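Local atomic coordinates of 2-hydroxyisobutyryl-CoA synthetase (PDB entry 6HDY), a protein that belongs to the ANL superfamily of AMP-binding enzymes, with a large N-terminal part and a smaller C-terminal domain. Residues 15-21 with 330-334; 150-154 with 300-304; 323-327 with 338-342. All coordinates share one frame. Residues are numbered along the deposited sequence.

Interaction 1. Residues 15-21 with 330-334; sequences WNFPVEY and LERTS
This contact joins the N-terminal arm of an AMP-binding (ANL) fold to the loop that links hairpin strands 322-329 and 340-347. Neither segment is a regular helix or strand. Residues 15-21 run extended, with a cis peptide bond before Pro18. The backbones come closest at Val19 and Glu331, whose CA atoms lie 5.8 Å apart.

Glu331 has the largest area buried here. It has chi1 m and chi2 t, so its side chain extends to the arm. OE1 accepts a hydrogen bond of 2.7 Å from Tyr21 OH. Tyr21 has chi1 m. Glu331 OE2 lies 3.5 Å from Val19 CG2 and also forms a salt bridge with Arg38. A water joins the same carboxylate to the arm: it donates to Glu331 OE2 at 2.6 Å and accepts from Asn16 N at 3.1 Å.

Phe17, with chi1 t and chi2 near -90°, points the edge of its ring at the loop backbone. That edge meets carbonyls: CD2 is 3.4 Å from Leu330 O, and CZ is 3.6 Å from Arg332 O. Beyond the loop, Phe17 packs edge-to-face on Tyr60 and touches Arg53 and Gln56 of helix 43-64. Trp15, also chi1 t, brings CH2 to 4.4 Å from Leu330 CD1, and its ring has a cation-pi contact with Arg53.

Thr333, with chi1 p, closes the other end. Its CG2 is 3.9 Å from Phe17 CZ and 3.8 Å from Pro18 CB.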
# COMPACT_ATOMS: atom_id res chain seq x y z
N TRP A 15 1.40 3.54 31.88
CA TRP A 15 0.65 4.79 31.90
C TRP A 15 1.59 5.96 32.04
O TRP A 15 2.05 6.27 33.13
CB TRP A 15 -0.41 4.77 33.01
CG TRP A 15 -1.41 5.89 32.96
CD1 TRP A 15 -1.61 6.84 33.92
CD2 TRP A 15 -2.37 6.15 31.93
NE1 TRP A 15 -2.63 7.69 33.53
CE2 TRP A 15 -3.11 7.28 32.32
CE3 TRP A 15 -2.67 5.53 30.70
CZ2 TRP A 15 -4.15 7.80 31.53
CZ3 TRP A 15 -3.67 6.06 29.91
CH2 TRP A 15 -4.41 7.18 30.33
N ASN A 16 1.92 6.60 30.91
CA ASN A 16 2.84 7.74 30.88
C ASN A 16 2.58 8.62 29.67
O ASN A 16 2.19 8.11 28.60
CB ASN A 16 4.30 7.21 30.83
CG ASN A 16 5.38 8.19 31.22
OD1 ASN A 16 5.23 9.01 32.14
ND2 ASN A 16 6.54 8.07 30.58
N PHE A 17 2.80 9.94 29.83
CA PHE A 17 2.73 10.89 28.73
C PHE A 17 4.02 11.70 28.67
O PHE A 17 4.34 12.39 29.65
CB PHE A 17 1.51 11.82 28.74
CG PHE A 17 1.37 12.62 27.45
CD1 PHE A 17 2.00 13.85 27.30
CD2 PHE A 17 0.64 12.12 26.38
CE1 PHE A 17 1.88 14.58 26.11
CE2 PHE A 17 0.49 12.86 25.20
CZ PHE A 17 1.13 14.08 25.07
N PRO A 18 4.75 11.70 27.52
CA PRO A 18 4.51 10.93 26.28
C PRO A 18 4.65 9.42 26.53
O PRO A 18 5.49 9.02 27.32
CB PRO A 18 5.61 11.43 25.32
CG PRO A 18 6.08 12.73 25.91
CD PRO A 18 5.98 12.50 27.40
N VAL A 19 3.82 8.61 25.88
CA VAL A 19 3.84 7.15 26.05
C VAL A 19 5.12 6.53 25.40
O VAL A 19 5.70 7.11 24.49
CB VAL A 19 2.50 6.54 25.56
CG1 VAL A 19 2.49 6.34 24.04
CG2 VAL A 19 2.16 5.24 26.29
N GLU A 20 5.55 5.36 25.90
CA GLU A 20 6.77 4.68 25.49
C GLU A 20 6.69 3.19 25.78
O GLU A 20 7.34 2.68 26.71
CB GLU A 20 7.98 5.29 26.23
CG GLU A 20 8.96 5.97 25.29
CD GLU A 20 10.41 5.54 25.43
OE1 GLU A 20 11.03 5.18 24.40
OE2 GLU A 20 10.93 5.55 26.57
N TYR A 21 5.91 2.48 24.97
CA TYR A 21 5.64 1.06 25.12
C TYR A 21 6.81 0.09 24.93
O TYR A 21 7.56 0.22 23.97
CB TYR A 21 4.51 0.64 24.19
CG TYR A 21 3.13 1.15 24.57
CD1 TYR A 21 2.48 0.68 25.72
CD2 TYR A 21 2.44 2.02 23.74
CE1 TYR A 21 1.22 1.15 26.07
CE2 TYR A 21 1.15 2.46 24.05
CZ TYR A 21 0.54 2.02 25.22
OH TYR A 21 -0.74 2.42 25.50
N LEU A 330 -5.12 10.59 24.01
CA LEU A 330 -4.44 10.60 25.33
C LEU A 330 -2.95 10.17 25.22
O LEU A 330 -2.19 10.31 26.18
CB LEU A 330 -5.19 9.73 26.36
CG LEU A 330 -6.67 10.05 26.61
CD1 LEU A 330 -7.24 9.11 27.63
CD2 LEU A 330 -6.85 11.48 27.06
N GLU A 331 -2.54 9.66 24.05
CA GLU A 331 -1.20 9.11 23.82
C GLU A 331 -0.59 9.55 22.49
O GLU A 331 0.02 8.72 21.80
CB GLU A 331 -1.25 7.57 23.93
CG GLU A 331 -1.57 7.03 25.32
CD GLU A 331 -1.47 5.53 25.51
OE1 GLU A 331 -1.49 4.78 24.51
OE2 GLU A 331 -1.35 5.10 26.68
N ARG A 332 -0.72 10.84 22.13
CA ARG A 332 -0.15 11.39 20.89
C ARG A 332 0.50 12.74 21.07
O ARG A 332 -0.08 13.64 21.68
CB ARG A 332 -1.19 11.42 19.74
CG ARG A 332 -1.41 10.05 19.10
CD ARG A 332 -2.05 10.11 17.74
NE ARG A 332 -1.28 10.87 16.74
CZ ARG A 332 -1.68 11.05 15.48
NH1 ARG A 332 -2.82 10.53 15.06
NH2 ARG A 332 -0.93 11.75 14.64
N THR A 333 1.71 12.89 20.53
CA THR A 333 2.47 14.14 20.59
C THR A 333 2.42 14.90 19.26
O THR A 333 2.64 16.11 19.24
CB THR A 333 3.92 13.87 21.03
OG1 THR A 333 4.49 12.89 20.16
CG2 THR A 333 4.03 13.43 22.49
N SER A 334 2.14 14.21 18.13
CA SER A 334 2.09 14.82 16.79
C SER A 334 0.64 14.96 16.34
O SER A 334 -0.12 13.98 16.44
CB SER A 334 2.89 13.98 15.77
OG SER A 334 2.15 12.84 15.34
O HOH W 1 -0.11 6.33 28.62

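Interaction 2. Residues 150-154 with 300-304; sequences AHARI and WQDII
Residues 150-154 are one turn within helix 141-157, with Ile154 N bonded to Ala150 O at 3.2 Å. Residues 300-304 turn tightly, and Ile303 N bonds Trp300 O at 3.1 Å. CA atoms are nearest at Ala150-Ile303 (7.0 Å) and Ile154-Trp300 (8.6 Å).

Ile303, with chi1 m and chi2 t, is the bump that enters the hollow between Ala150, Arg153 and Ile154. Its CG2 is 4.0 Å from Ala150 CB, its CD1 3.7 Å from Ile154 CD1, and its CG1 3.5 Å from Arg153 NH1. The contact is buried in the AMP-binding enzyme fold, where it joins this helix to the loop between strands 297-299 and 304-310. Trp300 (chi1 m) offers a flat ring to Ile154: CG1 stands 3.6 Å from the six-ring centroid in a CH-pi contact. Arg153 is fully extended, t at chi1 to chi3. Its NE lies 3.7 Å from Trp300 CZ3, at the ring edge, and pairs with Glu39. Its NH2 and NH1 form a salt bridge with Asp302 OD2, at 2.7 and 3.1 Å.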
# COMPACT_ATOMS: atom_id res chain seq x y z
N ALA A 150 -1.39 0.29 20.55
CA ALA A 150 -2.83 0.41 20.80
C ALA A 150 -3.55 -0.59 19.93
O ALA A 150 -4.40 -1.30 20.43
CB ALA A 150 -3.31 1.80 20.47
N HIS A 151 -3.20 -0.67 18.63
CA HIS A 151 -3.90 -1.57 17.71
C HIS A 151 -3.65 -3.04 17.98
O HIS A 151 -4.59 -3.80 17.85
CB HIS A 151 -3.61 -1.20 16.25
CG HIS A 151 -4.37 0.02 15.83
ND1 HIS A 151 -4.31 0.48 14.56
CD2 HIS A 151 -5.20 0.81 16.55
CE1 HIS A 151 -5.10 1.54 14.52
NE2 HIS A 151 -5.66 1.77 15.69
N ALA A 152 -2.39 -3.45 18.33
CA ALA A 152 -2.06 -4.85 18.68
C ALA A 152 -2.91 -5.29 19.89
O ALA A 152 -3.41 -6.41 19.91
CB ALA A 152 -0.58 -4.99 19.03
N ARG A 153 -3.07 -4.38 20.86
CA ARG A 153 -3.84 -4.57 22.09
C ARG A 153 -5.32 -4.90 21.80
O ARG A 153 -5.85 -5.90 22.31
CB ARG A 153 -3.70 -3.32 22.97
CG ARG A 153 -4.74 -3.19 24.07
CD ARG A 153 -4.36 -2.08 24.99
NE ARG A 153 -5.42 -1.80 25.96
CZ ARG A 153 -5.54 -0.67 26.63
NH1 ARG A 153 -4.65 0.30 26.46
NH2 ARG A 153 -6.53 -0.50 27.49
N ILE A 154 -5.97 -4.07 20.97
CA ILE A 154 -7.37 -4.18 20.57
C ILE A 154 -7.57 -5.40 19.64
O ILE A 154 -8.60 -6.05 19.71
CB ILE A 154 -7.81 -2.83 19.95
CG1 ILE A 154 -7.76 -1.70 20.99
CG2 ILE A 154 -9.19 -2.92 19.33
CD1 ILE A 154 -7.60 -0.30 20.42
N TRP A 300 -12.51 2.40 24.09
CA TRP A 300 -11.27 2.16 24.83
C TRP A 300 -10.74 3.52 25.32
O TRP A 300 -9.84 4.11 24.72
CB TRP A 300 -10.27 1.41 23.94
CG TRP A 300 -10.74 0.05 23.51
CD1 TRP A 300 -11.79 -0.23 22.69
CD2 TRP A 300 -10.11 -1.21 23.80
NE1 TRP A 300 -11.89 -1.58 22.49
CE2 TRP A 300 -10.86 -2.21 23.15
CE3 TRP A 300 -8.97 -1.58 24.54
CZ2 TRP A 300 -10.52 -3.58 23.21
CZ3 TRP A 300 -8.64 -2.93 24.62
CH2 TRP A 300 -9.41 -3.91 23.96
N GLN A 301 -11.37 4.00 26.41
CA GLN A 301 -11.23 5.32 27.03
C GLN A 301 -9.82 5.76 27.42
O GLN A 301 -9.54 6.96 27.37
CB GLN A 301 -12.17 5.42 28.24
CG GLN A 301 -13.66 5.42 27.88
CD GLN A 301 -14.09 6.57 26.98
OE1 GLN A 301 -13.81 6.60 25.78
NE2 GLN A 301 -14.85 7.50 27.54
N ASP A 302 -8.95 4.82 27.84
CA ASP A 302 -7.57 5.12 28.23
C ASP A 302 -6.61 5.24 27.03
O ASP A 302 -5.41 5.53 27.21
CB ASP A 302 -7.05 4.13 29.28
CG ASP A 302 -7.23 2.70 28.85
OD1 ASP A 302 -8.38 2.20 28.94
OD2 ASP A 302 -6.25 2.08 28.38
N ILE A 303 -7.12 4.99 25.80
CA ILE A 303 -6.36 5.14 24.56
C ILE A 303 -6.74 6.52 23.96
O ILE A 303 -5.86 7.34 23.73
CB ILE A 303 -6.55 3.95 23.56
CG1 ILE A 303 -5.95 2.63 24.15
CG2 ILE A 303 -5.90 4.29 22.19
CD1 ILE A 303 -6.21 1.33 23.38
N ILE A 304 -8.04 6.77 23.75
CA ILE A 304 -8.66 8.01 23.28
C ILE A 304 -9.94 8.18 24.11
O ILE A 304 -10.72 7.23 24.23
CB ILE A 304 -8.95 8.00 21.74
CG1 ILE A 304 -7.65 8.20 20.93
CG2 ILE A 304 -10.07 9.02 21.30
CD1 ILE A 304 -7.75 7.84 19.47

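Interaction 3. Residues 323-327 with 338-342; sequences GTPVY and IRLLS
A beta hairpin of strands 322-329 and 340-347 supplies this contact, with a G1 beta bulge where the second strand enters. The short segments run antiparallel, 146° apart end to end. Tyr327 and Leu340 form a hydrogen-bonded pair: Tyr327 N to Leu340 O is 2.9 Å, and Leu340 N to Tyr327 O is 2.8 Å. Val326 and Leu341 form the next, non-hydrogen-bonded pair, with CA atoms 4.7 Å apart. Val326 CA also makes a CA-H...O contact of 3.3 Å with Leu340 O.

Arg339 and Leu340 both face Tyr327 in the bulge. Arg339 has positive phi and psi (63°, 54°), as the first position of a G1 bulge requires. Its CA is 3.6 Å from Val326 CG1, and its guanidinium pairs with Glu307 and bonds Val92 O.

At the other end Pro325 O takes two bonds from Ser342, from N at 3.0 Å and from OG at 2.8 Å; chi1 p brings the hydroxyl round. Val326 and Leu341 share one face, where Thr324 CG2 meets Leu341 CD1 at 3.6 Å. Tyr327 (chi1 m) and Leu340 share the other, and Tyr327 CE2 is 3.8 Å from Ser342 CB. The Ser342 side chain is about 5 Å from the bound adenylate of (3S)-3-hydroxybutanoic acid (8LQ).

In the antiparallel sheet, strand 304-310 flanks 322-329 and strand 366-369 flanks 340-347, while Ile338 packs on helix 43-64.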
# COMPACT_ATOMS: atom_id res chain seq x y z
N GLY A 323 -26.23 10.57 20.24
CA GLY A 323 -25.45 11.80 20.13
C GLY A 323 -24.28 11.70 19.17
O GLY A 323 -24.16 10.72 18.43
N THR A 324 -23.42 12.72 19.17
CA THR A 324 -22.28 12.74 18.28
C THR A 324 -20.96 12.44 19.00
O THR A 324 -20.64 13.11 19.98
CB THR A 324 -22.22 14.04 17.43
OG1 THR A 324 -21.23 13.85 16.41
CG2 THR A 324 -21.88 15.29 18.25
N PRO A 325 -20.16 11.48 18.50
CA PRO A 325 -18.84 11.24 19.11
C PRO A 325 -17.87 12.43 18.95
O PRO A 325 -17.70 13.00 17.86
CB PRO A 325 -18.33 10.00 18.37
CG PRO A 325 -19.57 9.36 17.76
CD PRO A 325 -20.42 10.54 17.39
N VAL A 326 -17.27 12.83 20.07
CA VAL A 326 -16.27 13.89 20.20
C VAL A 326 -15.08 13.16 20.81
O VAL A 326 -15.26 12.43 21.79
CB VAL A 326 -16.77 15.11 21.05
CG1 VAL A 326 -15.62 16.04 21.45
CG2 VAL A 326 -17.87 15.88 20.32
N TYR A 327 -13.88 13.28 20.16
CA TYR A 327 -12.72 12.50 20.57
C TYR A 327 -11.51 13.30 20.97
O TYR A 327 -11.23 14.35 20.39
CB TYR A 327 -12.29 11.55 19.44
CG TYR A 327 -13.34 10.63 18.87
CD1 TYR A 327 -13.68 9.44 19.52
CD2 TYR A 327 -13.92 10.87 17.63
CE1 TYR A 327 -14.58 8.53 18.95
CE2 TYR A 327 -14.80 9.96 17.04
CZ TYR A 327 -15.13 8.80 17.71
OH TYR A 327 -16.02 7.91 17.15
N ILE A 338 -7.82 17.32 20.21
CA ILE A 338 -8.46 17.57 21.50
C ILE A 338 -9.88 18.03 21.27
O ILE A 338 -10.13 19.16 20.85
CB ILE A 338 -7.65 18.52 22.44
CG1 ILE A 338 -6.18 18.06 22.56
CG2 ILE A 338 -8.31 18.60 23.83
CD1 ILE A 338 -5.26 19.08 23.12
N ARG A 339 -10.81 17.12 21.54
CA ARG A 339 -12.24 17.32 21.37
C ARG A 339 -12.58 17.56 19.90
O ARG A 339 -13.23 18.54 19.56
CB ARG A 339 -12.81 18.40 22.34
CG ARG A 339 -13.07 17.79 23.69
CD ARG A 339 -13.60 18.71 24.76
NE ARG A 339 -14.76 19.51 24.37
CZ ARG A 339 -16.03 19.12 24.46
NH1 ARG A 339 -16.33 17.89 24.86
NH2 ARG A 339 -17.00 19.95 24.12
N LEU A 340 -12.15 16.64 19.03
CA LEU A 340 -12.52 16.72 17.61
C LEU A 340 -13.95 16.19 17.44
O LEU A 340 -14.27 15.08 17.90
CB LEU A 340 -11.54 15.98 16.67
CG LEU A 340 -11.91 15.84 15.17
CD1 LEU A 340 -11.84 17.19 14.44
CD2 LEU A 340 -11.00 14.82 14.47
N LEU A 341 -14.79 17.01 16.80
CA LEU A 341 -16.17 16.72 16.47
C LEU A 341 -16.18 15.74 15.27
O LEU A 341 -15.62 16.05 14.23
CB LEU A 341 -16.91 18.04 16.15
CG LEU A 341 -18.36 17.94 15.62
CD1 LEU A 341 -19.27 17.25 16.63
CD2 LEU A 341 -18.90 19.32 15.30
N SER A 342 -16.77 14.55 15.44
CA SER A 342 -16.81 13.55 14.37
C SER A 342 -17.83 13.88 13.32
O SER A 342 -17.59 13.66 12.13
CB SER A 342 -17.09 12.16 14.93
OG SER A 342 -18.43 12.06 15.38

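Overall arrangement
Interactions 2 and 3 are buried. Interaction 1 is only partly so and lies farthest from the chain centre. Interaction 3 uses mainly backbone hydrogen bonds between strands. Interaction 2 combines apolar packing with a salt bridge, and interaction 1 uses side chains and a water to hold an N-terminal arm. Interactions 1 and 3 share the hairpin: residues 330-334 lie in the loop between its two strands. Interactions 1 and 2 touch, as Leu330 CD1 is 3.2 Å from Gln301 O. Arg38 also joins them, pairing with both Glu331 and Asp302. Interactions 2 and 3 meet where Ile304 CG2 lies 3.9 Å from Tyr327 CB.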